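Local atomic coordinates of lipase chaperone (Burkholderia glumae, PDB entry 2ES4), a protein that assists the folding of a secreted lipase as that enzyme passes through the periplasm. Residues A58-G61 against A62-G65. Residues are numbered along the deposited sequence; the frame is centred on the assembly and turned at random.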
ATOM      1  N   ALA B  58      21.045  10.501 -10.968  1.00 31.78           N
ATOM      2  CA  ALA B  58      22.130  11.154 -10.240  1.00 30.86           C
ATOM      3  C   ALA B  58      22.131  10.861  -8.747  1.00 31.58           C
ATOM      4  O   ALA B  58      23.172  10.927  -8.091  1.00 30.85           O
ATOM      5  CB  ALA B  58      22.086  12.656 -10.482  1.00 30.74           C
ATOM      6  N   LEU B  59      20.949  10.567  -8.210  1.00 29.84           N
ATOM      7  CA  LEU B  59      20.790  10.290  -6.787  1.00 29.65           C
ATOM      8  C   LEU B  59      20.471   8.826  -6.546  1.00 28.50           C
ATOM      9  O   LEU B  59      20.098   8.120  -7.491  1.00 28.07           O
ATOM     10  CB  LEU B  59      19.664  11.173  -6.216  1.00 29.92           C
ATOM     11  CG  LEU B  59      19.949  12.625  -5.817  1.00 31.54           C
ATOM     12  CD1 LEU B  59      20.920  12.679  -4.653  1.00 32.06           C
ATOM     13  CD2 LEU B  59      20.476  13.415  -7.000  1.00 32.72           C
ATOM     14  N   PRO B  60      20.621   8.334  -5.288  1.00 28.76           N
ATOM     15  CA  PRO B  60      20.294   6.921  -5.068  1.00 29.14           C
ATOM     16  C   PRO B  60      18.814   6.708  -5.399  1.00 28.20           C
ATOM     17  O   PRO B  60      18.022   7.658  -5.322  1.00 25.40           O
ATOM     18  CB  PRO B  60      20.588   6.730  -3.581  1.00 30.67           C
ATOM     19  CG  PRO B  60      20.427   8.101  -3.002  1.00 32.93           C
ATOM     20  CD  PRO B  60      21.082   8.947  -4.024  1.00 29.72           C
ATOM     21  N   GLY B  61      18.472   5.496  -5.830  1.00 28.02           N
ATOM     22  CA  GLY B  61      17.104   5.178  -6.215  1.00 27.19           C
ATOM     23  C   GLY B  61      15.998   5.677  -5.305  1.00 26.38           C
ATOM     24  O   GLY B  61      14.993   6.195  -5.791  1.00 25.27           O
ATOM     25  N   ALA B  62      16.218   5.598  -3.993  1.00 24.36           N
ATOM     26  CA  ALA B  62      15.227   6.047  -3.012  1.00 25.46           C
ATOM     27  C   ALA B  62      14.817   7.511  -3.167  1.00 25.03           C
ATOM     28  O   ALA B  62      13.660   7.859  -2.941  1.00 23.58           O
ATOM     29  CB  ALA B  62      15.729   5.802  -1.607  1.00 24.95           C
ATOM     30  N   LEU B  63      15.761   8.346  -3.602  1.00 23.74           N
ATOM     31  CA  LEU B  63      15.516   9.777  -3.767  1.00 23.68           C
ATOM     32  C   LEU B  63      15.369  10.256  -5.203  1.00 22.94           C
ATOM     33  O   LEU B  63      14.738  11.283  -5.442  1.00 21.66           O
ATOM     34  CB  LEU B  63      16.631  10.576  -3.084  1.00 24.47           C
ATOM     35  CG  LEU B  63      16.968  10.205  -1.637  1.00 24.87           C
ATOM     36  CD1 LEU B  63      18.191  10.960  -1.185  1.00 28.49           C
ATOM     37  CD2 LEU B  63      15.786  10.481  -0.728  1.00 26.09           C
ATOM     38  N   ALA B  64      15.941   9.518  -6.153  1.00 22.41           N
ATOM     39  CA  ALA B  64      15.886   9.895  -7.571  1.00 22.79           C
ATOM     40  C   ALA B  64      14.472  10.172  -8.081  1.00 23.79           C
ATOM     41  O   ALA B  64      13.551   9.403  -7.816  1.00 23.75           O
ATOM     42  CB  ALA B  64      16.539   8.837  -8.417  1.00 21.70           C
ATOM     43  N   GLY B  65      14.310  11.307  -8.758  1.00 25.22           N
ATOM     44  CA  GLY B  65      13.014  11.696  -9.287  1.00 22.77           C
ATOM     45  C   GLY B  65      12.205  12.558  -8.331  1.00 23.24           C
ATOM     46  O   GLY B  65      11.125  13.032  -8.685  1.00 22.41           O
TER
HETATM   47  O   HOH W   1      14.141   6.287  -8.283  1.00 31.31           O
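Pro-60 and the residues after Gly-61 meet around a tight turn, in which one carbonyl oxygen, Pro-60 O, collects the chain as it doubles back. Ala-62 stands at the far side of the loop; its own N-H goes to the side chain of Glu-98 instead of to the proline carbonyl, and the residue packs on an aromatic side chain of the other protein chain. Leu-63 makes the first bond of the turn: its N lies 2.9 Å from Pro-60 O, with the donor well above the carbonyl plane and an N-H...O angle of 145°. The i to i+3 spacing, with Gly-61 and Ala-62 both in helical backbone conformation, is that of a type I beta turn. With CG anti to the carbonyl carbon (chi1 -50°), the Leu-63 side chain brings its CD1 to 4.1 Å from Pro-60 CG, and its CB lies 4.4 Å from Leu-59 CB, a loose apolar contact. Ala-64 supplies the second donor: Ala-64 N is also 2.9 Å from Pro-60 O, but straighter at 153° and tilted only slightly from the carbonyl plane, an i to i+4 bond, which makes the loop an alpha turn enclosing the beta turn. Its methyl lies beside the same carbonyl, Ala-64 CB being 3.6 Å from Pro-60 O. One water bridges two carbonyls of the turn, donating to Gly-61 O at 2.6 Å and to Ala-64 O at 3.2 Å. Ala-62 O and Ala-64 O each accept a hydrogen bond from a basic side chain of the other protein chain. The turn belongs to the long N-terminal loop ahead of helix 84-90; Pro-60 and Leu-63 rest on the loop of Thr-94, Ala-95 and Glu-98 before helix 101-116.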